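PDB 3FEQ: putative amidohydrolase from Unidentified, which probably acts as a zinc-dependent prolidase of the amidohydrolase superfamily, hydrolysing dipeptides that end in proline. Local coordinates for residues N72-L75 with G76-A79; L115-A118 with V119-L123; A260-M263 with H264-A268; S333-F336 with R337-E341; D381-P384 with L385-I388. All blocks are in the same frame, centred on the assembly; numbering follows the deposited sequence.

Interaction 1. Residues N72-L75 with G76-A79; sequences NANL and GVNA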
loop_
_atom_site.group_PDB
_atom_site.type_symbol
_atom_site.label_atom_id
_atom_site.label_comp_id
_atom_site.label_asym_id
_atom_site.label_seq_id
_atom_site.Cartn_x
_atom_site.Cartn_y
_atom_site.Cartn_z
ATOM N N ASN C 72 -11.159 -30.719 13.104
ATOM C CA ASN C 72 -12.244 -31.282 12.293
ATOM C C ASN C 72 -11.926 -31.583 10.826
ATOM O O ASN C 72 -11.066 -30.947 10.229
ATOM C CB ASN C 72 -13.539 -30.480 12.442
ATOM C CG ASN C 72 -13.613 -29.318 11.504
ATOM O OD1 ASN C 72 -14.153 -29.424 10.396
ATOM N ND2 ASN C 72 -13.087 -28.184 11.944
ATOM N N ALA C 73 -12.664 -32.536 10.259
ATOM C CA ALA C 73 -12.330 -33.196 8.995
ATOM C C ALA C 73 -12.387 -32.295 7.763
ATOM O O ALA C 73 -11.803 -32.604 6.728
ATOM C CB ALA C 73 -13.216 -34.421 8.797
ATOM N N ASN C 74 -13.115 -31.193 7.862
ATOM C CA ASN C 74 -13.076 -30.161 6.836
ATOM C C ASN C 74 -11.916 -29.191 7.109
ATOM O O ASN C 74 -11.994 -28.341 8.005
ATOM C CB ASN C 74 -14.418 -29.420 6.803
ATOM C CG ASN C 74 -14.596 -28.568 5.562
ATOM O OD1 ASN C 74 -13.643 -27.975 5.041
ATOM N ND2 ASN C 74 -15.833 -28.476 5.098
ATOM N N LEU C 75 -10.840 -29.319 6.339
ATOM C CA LEU C 75 -9.650 -28.498 6.570
ATOM C C LEU C 75 -9.847 -27.043 6.189
ATOM O O LEU C 75 -9.141 -26.163 6.690
ATOM C CB LEU C 75 -8.432 -29.062 5.837
ATOM C CG LEU C 75 -7.874 -30.407 6.305
ATOM C CD1 LEU C 75 -6.719 -30.840 5.409
ATOM C CD2 LEU C 75 -7.449 -30.374 7.764
ATOM N N GLY C 76 -10.776 -26.794 5.273
ATOM C CA GLY C 76 -11.216 -25.435 4.990
ATOM C C GLY C 76 -11.770 -24.769 6.233
ATOM O O GLY C 76 -11.277 -23.732 6.657
ATOM N N VAL C 77 -12.767 -25.401 6.845
ATOM C CA VAL C 77 -13.424 -24.842 8.021
ATOM C C VAL C 77 -12.545 -24.953 9.267
ATOM O O VAL C 77 -12.685 -24.170 10.202
ATOM C CB VAL C 77 -14.834 -25.467 8.252
ATOM C CG1 VAL C 77 -14.777 -26.603 9.243
ATOM C CG2 VAL C 77 -15.817 -24.413 8.735
ATOM N N ASN C 78 -11.615 -25.904 9.259
ATOM C CA ASN C 78 -10.590 -25.968 10.294
ATOM C C ASN C 78 -9.731 -24.709 10.318
ATOM O O ASN C 78 -9.425 -24.185 11.387
ATOM C CB ASN C 78 -9.697 -27.197 10.112
ATOM C CG ASN C 78 -9.043 -27.627 11.401
ATOM O OD1 ASN C 78 -9.603 -28.416 12.161
ATOM N ND2 ASN C 78 -7.865 -27.090 11.672
ATOM N N ALA C 79 -9.375 -24.217 9.132
ATOM C CA ALA C 79 -8.564 -23.005 8.996
ATOM C C ALA C 79 -9.290 -21.750 9.497
ATOM O O ALA C 79 -8.669 -20.828 10.012
ATOM C CB ALA C 79 -8.115 -22.821 7.553
#
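N78 N reaches back to N74 O and A79 N to L75 O, so the chain passes from the loop after strand 56-66 into the first turn of helix 75-79. N74 is the N-cap of this helix. Its side-chain OD1 accepts from V77 N at 3.3 Å, a long but fairly straight bond (162° at the hydrogen) whose donor stands well above the amide plane. CG of N74 is swung anti to its own nitrogen (chi1 -166°), which carries the amide forward over the start of the helix, and OD1 also lies 3.1 Å from G76 N. Two residues before the cap, N72 OD1 accepts from N74 N and closes an Asx turn; here CG sits between the backbone N and carbonyl carbon, folding the amide back over its own loop. The N72 amide crosses V77 at about a right angle, with its oxygen toward CG1. N78 comes from the helix side and points back to the loop. Its amide and that of N72 slide past each other in opposite directions, with their planes 39° apart. The other end of the N78 amide, ND2, donates to L69 O and G162 O, so both ends are engaged and the flat group is fixed in rotation. L75 turns away from this polar side, toward F145, and its side chain lies about 6 Å from a bound zinc ion. The bond from N72 N to N78 OD1 measures 2.9 Å and runs nearly along the C=O axis.

Interaction 2. Residues L115-A118 with V119-L123; sequences LMQA and VETGL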
loop_
_atom_site.group_PDB
_atom_site.type_symbol
_atom_site.label_atom_id
_atom_site.label_comp_id
_atom_site.label_asym_id
_atom_site.label_seq_id
_atom_site.Cartn_x
_atom_site.Cartn_y
_atom_site.Cartn_z
ATOM N N LEU C 115 3.764 -24.910 20.156
ATOM C CA LEU C 115 3.151 -26.147 20.632
ATOM C C LEU C 115 4.215 -27.130 21.093
ATOM O O LEU C 115 4.072 -27.794 22.112
ATOM C CB LEU C 115 2.305 -26.783 19.540
ATOM C CG LEU C 115 0.843 -27.050 19.899
ATOM C CD1 LEU C 115 0.257 -28.067 18.952
ATOM C CD2 LEU C 115 0.709 -27.525 21.314
ATOM N N MET C 116 5.296 -27.198 20.333
ATOM C CA MET C 116 6.436 -28.009 20.685
ATOM C C MET C 116 6.942 -27.631 22.066
ATOM O O MET C 116 7.189 -28.498 22.894
ATOM C CB MET C 116 7.520 -27.799 19.640
ATOM C CG MET C 116 8.837 -28.435 19.945
ATOM S SD MET C 116 9.959 -27.892 18.680
ATOM C CE MET C 116 10.995 -29.351 18.473
ATOM N N GLN C 117 7.063 -26.331 22.312
ATOM C CA GLN C 117 7.514 -25.797 23.596
ATOM C C GLN C 117 6.570 -26.133 24.729
ATOM O O GLN C 117 7.005 -26.444 25.831
ATOM C CB GLN C 117 7.639 -24.279 23.507
ATOM C CG GLN C 117 8.831 -23.832 22.728
ATOM C CD GLN C 117 10.079 -24.406 23.298
ATOM O OE1 GLN C 117 10.534 -23.976 24.356
ATOM N NE2 GLN C 117 10.608 -25.439 22.650
ATOM N N ALA C 118 5.278 -26.027 24.455
ATOM C CA ALA C 118 4.248 -26.317 25.434
ATOM C C ALA C 118 4.351 -27.737 25.994
ATOM O O ALA C 118 4.181 -27.939 27.199
ATOM C CB ALA C 118 2.879 -26.075 24.835
ATOM N N VAL C 119 4.647 -28.718 25.143
ATOM C CA VAL C 119 4.846 -30.064 25.653
ATOM C C VAL C 119 6.187 -30.227 26.340
ATOM O O VAL C 119 6.241 -30.820 27.404
ATOM C CB VAL C 119 4.563 -31.199 24.626
ATOM C CG1 VAL C 119 3.315 -30.898 23.847
ATOM C CG2 VAL C 119 5.752 -31.460 23.694
ATOM N N GLU C 120 7.238 -29.617 25.792
ATOM C CA GLU C 120 8.590 -29.751 26.347
ATOM C C GLU C 120 8.778 -29.119 27.716
ATOM O O GLU C 120 9.568 -29.595 28.516
ATOM C CB GLU C 120 9.640 -29.200 25.390
ATOM C CG GLU C 120 10.238 -30.267 24.490
ATOM C CD GLU C 120 11.152 -29.695 23.424
ATOM O OE1 GLU C 120 11.939 -28.778 23.751
ATOM O OE2 GLU C 120 11.085 -30.174 22.267
ATOM N N THR C 121 8.068 -28.036 27.982
ATOM C CA THR C 121 8.116 -27.434 29.290
ATOM C C THR C 121 7.026 -28.031 30.172
ATOM O O THR C 121 6.882 -27.672 31.340
ATOM C CB THR C 121 7.934 -25.931 29.189
ATOM O OG1 THR C 121 6.679 -25.649 28.566
ATOM C CG2 THR C 121 9.047 -25.332 28.363
ATOM N N GLY C 122 6.250 -28.941 29.603
ATOM C CA GLY C 122 5.265 -29.676 30.368
ATOM C C GLY C 122 4.038 -28.857 30.672
ATOM O O GLY C 122 3.342 -29.121 31.647
ATOM N N LEU C 123 3.752 -27.862 29.842
ATOM C CA LEU C 123 2.572 -27.026 30.064
ATOM C C LEU C 123 1.341 -27.780 29.593
ATOM O O LEU C 123 0.215 -27.490 29.994
ATOM C CB LEU C 123 2.701 -25.701 29.314
ATOM C CG LEU C 123 2.271 -24.447 30.073
ATOM C CD1 LEU C 123 3.017 -24.342 31.385
ATOM C CD2 LEU C 123 2.543 -23.218 29.239
HETATM O O HOH W 1 8.222 -31.312 21.634
#
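T121 OG1 donates to Q117 O at 2.9 Å, and T121 N donates to the same oxygen, so one carbonyl of the last turn is gripped twice by one residue. The hydroxyl gets there because OG1 lies between the backbone N and carbonyl carbon (chi1 59°), folded back against the helix. One residue earlier in each segment, M116 and E120 lie side by side and point the same way; E120 OE2 comes 3.7 Å from M116 CG. A water donates both to E120 OE2 and to M116 O, linking the carboxylate to the backbone beneath it. V119 leans its CG2 on that same M116 carbonyl, 3.4 Å from the oxygen. The turn ends in a Schellman motif: L123 N bonds to A118 O at 2.7 Å, G122 N returns to V119 O, and G122 takes the positive phi of 77°. This closes helix 113-120 of the beta-alpha-beta unit between strands 102-107 and 128-129. Further out, D112 OD1 accepts from L115 N at the start of the helix, while M116 packs on P131 and T187. Across the subunit boundary, L115, A118 and L123 meet I84, L85 and R89 of the second subunit.

Interaction 3. Residues A260-M263 with H264-A268; sequences AKLM and HEHGA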
loop_
_atom_site.group_PDB
_atom_site.type_symbol
_atom_site.label_atom_id
_atom_site.label_comp_id
_atom_site.label_asym_id
_atom_site.label_seq_id
_atom_site.Cartn_x
_atom_site.Cartn_y
_atom_site.Cartn_z
ATOM N N ALA C 260 9.771 -46.117 -7.311
ATOM C CA ALA C 260 10.273 -46.795 -6.129
ATOM C C ALA C 260 11.772 -47.041 -6.231
ATOM O O ALA C 260 12.523 -46.725 -5.310
ATOM C CB ALA C 260 9.531 -48.091 -5.923
ATOM N N LYS C 261 12.202 -47.564 -7.374
ATOM C CA LYS C 261 13.608 -47.858 -7.610
ATOM C C LYS C 261 14.424 -46.574 -7.507
ATOM O O LYS C 261 15.465 -46.552 -6.858
ATOM C CB LYS C 261 13.778 -48.491 -8.995
ATOM C CG LYS C 261 14.696 -49.730 -9.094
ATOM C CD LYS C 261 15.117 -49.988 -10.565
ATOM C CE LYS C 261 15.237 -51.458 -10.973
ATOM N NZ LYS C 261 16.646 -51.914 -11.114
ATOM N N LEU C 262 13.910 -45.494 -8.094
ATOM C CA LEU C 262 14.547 -44.173 -8.007
ATOM C C LEU C 262 14.624 -43.655 -6.579
ATOM O O LEU C 262 15.611 -43.041 -6.189
ATOM C CB LEU C 262 13.797 -43.162 -8.862
ATOM C CG LEU C 262 14.420 -41.779 -9.021
ATOM C CD1 LEU C 262 15.702 -41.865 -9.835
ATOM C CD2 LEU C 262 13.417 -40.876 -9.703
ATOM N N MET C 263 13.575 -43.910 -5.808
ATOM C CA MET C 263 13.542 -43.562 -4.398
ATOM C C MET C 263 14.607 -44.293 -3.592
ATOM O O MET C 263 15.317 -43.680 -2.795
ATOM C CB MET C 263 12.157 -43.840 -3.817
ATOM C CG MET C 263 11.434 -42.591 -3.367
ATOM S SD MET C 263 9.772 -42.902 -2.768
ATOM C CE MET C 263 9.168 -43.878 -4.130
ATOM N N HIS C 264 14.722 -45.604 -3.800
ATOM C CA HIS C 264 15.737 -46.402 -3.110
ATOM C C HIS C 264 17.138 -45.909 -3.437
ATOM O O HIS C 264 17.995 -45.828 -2.570
ATOM C CB HIS C 264 15.603 -47.875 -3.480
ATOM C CG HIS C 264 16.797 -48.699 -3.111
ATOM N ND1 HIS C 264 17.156 -48.942 -1.802
ATOM C CD2 HIS C 264 17.723 -49.320 -3.878
ATOM C CE1 HIS C 264 18.242 -49.696 -1.781
ATOM N NE2 HIS C 264 18.605 -49.939 -3.028
ATOM N N GLU C 265 17.345 -45.540 -4.691
ATOM C CA GLU C 265 18.641 -45.084 -5.164
ATOM C C GLU C 265 19.075 -43.797 -4.478
ATOM O O GLU C 265 20.210 -43.657 -4.050
ATOM C CB GLU C 265 18.569 -44.849 -6.668
ATOM C CG GLU C 265 19.712 -45.428 -7.455
ATOM C CD GLU C 265 19.329 -45.637 -8.902
ATOM O OE1 GLU C 265 18.115 -45.558 -9.198
ATOM O OE2 GLU C 265 20.224 -45.908 -9.737
ATOM N N HIS C 266 18.165 -42.846 -4.393
ATOM C CA HIS C 266 18.474 -41.571 -3.783
ATOM C C HIS C 266 18.470 -41.601 -2.254
ATOM O O HIS C 266 18.895 -40.645 -1.617
ATOM C CB HIS C 266 17.483 -40.526 -4.270
ATOM C CG HIS C 266 17.788 -39.995 -5.631
ATOM N ND1 HIS C 266 17.356 -40.613 -6.785
ATOM C CD2 HIS C 266 18.468 -38.892 -6.023
ATOM C CE1 HIS C 266 17.754 -39.910 -7.830
ATOM N NE2 HIS C 266 18.430 -38.862 -7.395
ATOM N N GLY C 267 17.955 -42.672 -1.664
ATOM C CA GLY C 267 17.938 -42.792 -0.211
ATOM C C GLY C 267 16.764 -42.060 0.405
ATOM O O GLY C 267 16.816 -41.626 1.558
ATOM N N ALA C 268 15.689 -41.956 -0.369
ATOM C CA ALA C 268 14.469 -41.295 0.047
ATOM C C ALA C 268 13.512 -42.240 0.775
ATOM O O ALA C 268 13.335 -43.381 0.374
ATOM C CB ALA C 268 13.800 -40.706 -1.146
#
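H266 ND1 and H266 N both donate to L262 O, at 3.0 Å and 3.1 Å, and they come to that oxygen from opposite faces of its carbonyl plane. The ring receives the oxygen at its edge, only 4° out of the ring plane, so this bond uses the in-plane N-H of ND1 and helps to fix the rotation of the imidazole. CG of H266 stands anti to the carbonyl carbon (chi1 -79°), which turns the ring back along the helix toward L262. L262 lies alongside the ring, with L262 CD1 3.5 Å from H266 CE1. The preceding carbonyls are satisfied in the usual helical way: A260 O takes H264 N, and K261 O takes E265 N. H264 ND1 has a weak bond to G315 O. The end of the helix is a Schellman motif with G267 as its C-prime residue, phi 83°. M263 O accepts from A268 N at 3.0 Å and more weakly from G267 N, while H264 O holds a second, weak bond from G267 N. Across this turn the CG of M263 rests on the CB of A268, 3.8 Å away, an apolar contact beside the M263 O that A268 N bonds to. The segments close helix 257-266 between parallel strands 248-254 and 269-271; on its flanks L262, M263 and H266 pack against helix 235-243, and A260 and M263 against helix 302-314.

Interaction 4. Residues S333-F336 with R337-E341; sequences SGEF and RIRAE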
loop_
_atom_site.group_PDB
_atom_site.type_symbol
_atom_site.label_atom_id
_atom_site.label_comp_id
_atom_site.label_asym_id
_atom_site.label_seq_id
_atom_site.Cartn_x
_atom_site.Cartn_y
_atom_site.Cartn_z
ATOM N N SER C 333 -3.963 -46.135 15.881
ATOM C CA SER C 333 -3.095 -47.276 16.147
ATOM C C SER C 333 -3.355 -48.385 15.152
ATOM O O SER C 333 -2.485 -49.218 14.903
ATOM C CB SER C 333 -3.298 -47.777 17.569
ATOM O OG SER C 333 -3.037 -46.730 18.482
ATOM N N GLY C 334 -4.538 -48.341 14.546
ATOM C CA GLY C 334 -4.947 -49.301 13.532
ATOM C C GLY C 334 -3.983 -49.437 12.374
ATOM O O GLY C 334 -3.955 -50.474 11.716
ATOM N N GLU C 335 -3.182 -48.400 12.131
ATOM C CA GLU C 335 -2.199 -48.422 11.049
ATOM C C GLU C 335 -1.148 -49.527 11.238
ATOM O O GLU C 335 -0.635 -50.073 10.266
ATOM C CB GLU C 335 -1.561 -47.037 10.860
ATOM C CG GLU C 335 -0.402 -46.962 9.852
ATOM C CD GLU C 335 -0.845 -46.843 8.398
ATOM O OE1 GLU C 335 -0.045 -47.196 7.504
ATOM O OE2 GLU C 335 -1.982 -46.394 8.145
ATOM N N PHE C 336 -0.877 -49.888 12.488
ATOM C CA PHE C 336 -0.057 -51.051 12.800
ATOM C C PHE C 336 -0.608 -52.337 12.188
ATOM O O PHE C 336 0.131 -53.086 11.545
ATOM C CB PHE C 336 0.064 -51.231 14.310
ATOM C CG PHE C 336 1.124 -50.378 14.940
ATOM C CD1 PHE C 336 2.461 -50.520 14.584
ATOM C CD2 PHE C 336 0.792 -49.444 15.902
ATOM C CE1 PHE C 336 3.450 -49.720 15.176
ATOM C CE2 PHE C 336 1.771 -48.654 16.495
ATOM C CZ PHE C 336 3.099 -48.801 16.142
ATOM N N ARG C 337 -1.898 -52.600 12.383
ATOM C CA ARG C 337 -2.483 -53.834 11.861
ATOM C C ARG C 337 -2.481 -53.888 10.335
ATOM O O ARG C 337 -2.110 -54.898 9.748
ATOM C CB ARG C 337 -3.885 -54.080 12.418
ATOM C CG ARG C 337 -4.259 -55.567 12.510
ATOM C CD ARG C 337 -4.846 -55.940 13.868
ATOM N NE ARG C 337 -6.300 -55.951 13.812
ATOM C CZ ARG C 337 -7.077 -54.883 13.988
ATOM N NH1 ARG C 337 -6.548 -53.697 14.275
ATOM N NH2 ARG C 337 -8.396 -55.006 13.889
ATOM N N ILE C 338 -2.848 -52.778 9.706
ATOM C CA ILE C 338 -2.842 -52.667 8.251
ATOM C C ILE C 338 -1.469 -52.996 7.686
ATOM O O ILE C 338 -1.340 -53.745 6.716
ATOM C CB ILE C 338 -3.273 -51.262 7.811
ATOM C CG1 ILE C 338 -4.687 -50.991 8.307
ATOM C CG2 ILE C 338 -3.233 -51.125 6.311
ATOM C CD1 ILE C 338 -5.101 -49.550 8.208
ATOM N N ARG C 339 -0.439 -52.473 8.329
ATOM C CA ARG C 339 0.910 -52.701 7.856
ATOM C C ARG C 339 1.421 -54.100 8.180
ATOM O O ARG C 339 2.177 -54.684 7.402
ATOM C CB ARG C 339 1.845 -51.642 8.411
ATOM C CG ARG C 339 1.529 -50.290 7.888
ATOM C CD ARG C 339 2.724 -49.435 7.979
ATOM N NE ARG C 339 2.402 -48.058 7.669
ATOM C CZ ARG C 339 3.293 -47.184 7.234
ATOM N NH1 ARG C 339 4.547 -47.560 7.030
ATOM N NH2 ARG C 339 2.930 -45.936 7.009
ATOM N N ALA C 340 0.993 -54.632 9.322
ATOM C CA ALA C 340 1.372 -55.971 9.725
ATOM C C ALA C 340 0.788 -57.001 8.767
ATOM O O ALA C 340 1.418 -58.009 8.478
ATOM C CB ALA C 340 0.915 -56.243 11.132
ATOM N N GLU C 341 -0.394 -56.723 8.239
ATOM C CA GLU C 341 -1.095 -57.690 7.418
ATOM C C GLU C 341 -0.428 -57.867 6.070
ATOM O O GLU C 341 -0.727 -58.807 5.346
ATOM C CB GLU C 341 -2.546 -57.272 7.208
ATOM C CG GLU C 341 -3.464 -57.591 8.368
ATOM C CD GLU C 341 -4.817 -56.918 8.229
ATOM O OE1 GLU C 341 -5.169 -56.505 7.102
ATOM O OE2 GLU C 341 -5.530 -56.800 9.246
#
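R339 runs back along the helix to E335, one turn before it, and ends in a salt bridge. Its CB rests 3.5 Å from E335 O, the carbonyl that also accepts from R339 N. CG comes closer to that oxygen and, at 3.5 Å, also to the carboxylate atom OE1. From there the chain is extended to NE, and CD passes 3.6 Å from E335 OE1. NE makes the main bond, to E335 OE1 at 2.6 Å with 163° at the hydrogen; the oxygen lies near the guanidinium plane, at its edge, and uses its anti lone pair. NH2 adds a weak bond to the same oxygen, so one carboxylate oxygen takes both N-H groups on that edge, with the two planes 74° apart. NH1 turns elsewhere, to a weak bond with G319 O. E335 meets the arginine by bending at chi2 (82°), which brings OE1 to R339 NE, while OE2 accepts from V275 N. The ion pair is buried, and the second partners of both groups probably help to hold it. F336 meets the ring of F61 edge-to-face; I338, with CG1 near G334 O, packs with E335 against helix 274-282. This is an i to i+4 glutamate-arginine salt bridge on a short helix, 335-340, of the amidohydrolase barrel domain.

Interaction 5. Residues D381-P384 with L385-I388; sequences DGNP and LEDI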
loop_
_atom_site.group_PDB
_atom_site.type_symbol
_atom_site.label_atom_id
_atom_site.label_comp_id
_atom_site.label_asym_id
_atom_site.label_seq_id
_atom_site.Cartn_x
_atom_site.Cartn_y
_atom_site.Cartn_z
ATOM N N ASP C 381 1.338 -54.885 27.646
ATOM C CA ASP C 381 0.814 -56.128 28.216
ATOM C C ASP C 381 0.604 -57.187 27.128
ATOM O O ASP C 381 -0.484 -57.317 26.564
ATOM C CB ASP C 381 -0.512 -55.835 28.935
ATOM C CG ASP C 381 -1.084 -57.049 29.659
ATOM O OD1 ASP C 381 -0.351 -57.686 30.443
ATOM O OD2 ASP C 381 -2.288 -57.338 29.477
ATOM N N GLY C 382 1.648 -57.949 26.834
ATOM C CA GLY C 382 1.574 -58.929 25.769
ATOM C C GLY C 382 2.731 -58.737 24.823
ATOM O O GLY C 382 3.554 -57.850 25.019
ATOM N N ASN C 383 2.791 -59.562 23.790
ATOM C CA ASN C 383 3.923 -59.551 22.889
ATOM C C ASN C 383 3.509 -59.191 21.467
ATOM O O ASN C 383 2.844 -59.975 20.792
ATOM C CB ASN C 383 4.627 -60.902 22.923
ATOM C CG ASN C 383 5.678 -61.026 21.858
ATOM O OD1 ASN C 383 6.548 -60.163 21.731
ATOM N ND2 ASN C 383 5.585 -62.079 21.051
ATOM N N PRO C 384 3.904 -57.995 21.008
ATOM C CA PRO C 384 3.505 -57.469 19.709
ATOM C C PRO C 384 4.107 -58.275 18.570
ATOM O O PRO C 384 3.519 -58.372 17.490
ATOM C CB PRO C 384 4.071 -56.046 19.719
ATOM C CG PRO C 384 5.199 -56.092 20.665
ATOM C CD PRO C 384 4.784 -57.062 21.728
ATOM N N LEU C 385 5.249 -58.893 18.836
ATOM C CA LEU C 385 5.953 -59.651 17.824
ATOM C C LEU C 385 5.128 -60.841 17.343
ATOM O O LEU C 385 5.368 -61.347 16.255
ATOM C CB LEU C 385 7.310 -60.103 18.357
ATOM C CG LEU C 385 8.558 -59.682 17.572
ATOM C CD1 LEU C 385 8.325 -58.368 16.866
ATOM C CD2 LEU C 385 9.789 -59.584 18.475
ATOM N N GLU C 386 4.130 -61.245 18.126
ATOM C CA GLU C 386 3.230 -62.327 17.730
ATOM C C GLU C 386 1.771 -61.928 17.603
ATOM O O GLU C 386 1.053 -62.448 16.755
ATOM C CB GLU C 386 3.350 -63.503 18.683
ATOM C CG GLU C 386 4.039 -64.697 18.059
ATOM C CD GLU C 386 4.902 -65.440 19.051
ATOM O OE1 GLU C 386 6.126 -65.542 18.816
ATOM O OE2 GLU C 386 4.359 -65.899 20.080
ATOM N N ASP C 387 1.316 -61.046 18.479
ATOM C CA ASP C 387 0.015 -60.422 18.291
ATOM C C ASP C 387 0.147 -58.914 18.080
ATOM O O ASP C 387 0.423 -58.165 19.014
ATOM C CB ASP C 387 -0.918 -60.727 19.461
ATOM C CG ASP C 387 -2.296 -60.111 19.282
ATOM O OD1 ASP C 387 -2.785 -60.048 18.127
ATOM O OD2 ASP C 387 -2.891 -59.689 20.296
ATOM N N ILE C 388 -0.074 -58.475 16.847
ATOM C CA ILE C 388 0.031 -57.066 16.518
ATOM C C ILE C 388 -1.077 -56.266 17.186
ATOM O O ILE C 388 -0.945 -55.059 17.384
ATOM C CB ILE C 388 0.005 -56.838 14.998
ATOM C CG1 ILE C 388 0.422 -55.405 14.664
ATOM C CG2 ILE C 388 -1.371 -57.160 14.422
ATOM C CD1 ILE C 388 1.771 -55.015 15.193
#
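N383 turns its amide over the two residues that follow P384, touching L385 and E386 with different ends. CG of N383 lies opposite its own nitrogen across the CA-CB bond (chi1 171°), which sends the group forward along the chain. OD1 then accepts a weak bond from L385 N at 3.4 Å and lies 3.5 Å from L385 CB. At the other end of the amide, ND2 faces E386 CB at 3.6 Å, with the amide and carboxylate planes nearly perpendicular. The backbone O of N383 takes two donors: D387 N at 3.0 Å, in the carbonyl plane, and E386 N at 3.2 Å, standing above it. The weak OD1 bond to L385 N resembles an Asx turn, combined here with backbone turns in the loop between strands 377-380 and 398-403. P384 follows, with no N-H of its own to give. Its CA instead makes a CA-H...O contact to D387 O at 3.2 Å, and its ring packs on L349, V390 and V391. L385 also leans on L349 of helix 345-351, while I388, at the far end of the turn, packs on R337 and A340 of helix 335-340. The start of the loop is tied to the region of strand 56-66, where T56 OG1 bonds to G382 O.

Interactions 1 to 3 treat helix ends: 72-79 starts a helix with an asparagine N-cap and an Asx turn, whereas 115-123 and 260-268 each finish one at a glycine with positive phi. Their extra side-chain donors differ, a threonine hydroxyl in interaction 2 and a histidine ring nitrogen in interaction 3. Interaction 4 is the more deeply set, its centre about 14 Å from the chain centre, and alone carries a salt bridge. Interaction 5 is a surface loop, yet it touches interaction 4 through I388 on A340 and R337. Interaction 1 lies nearer to zinc than interaction 4, and only interaction 2 meets another subunit.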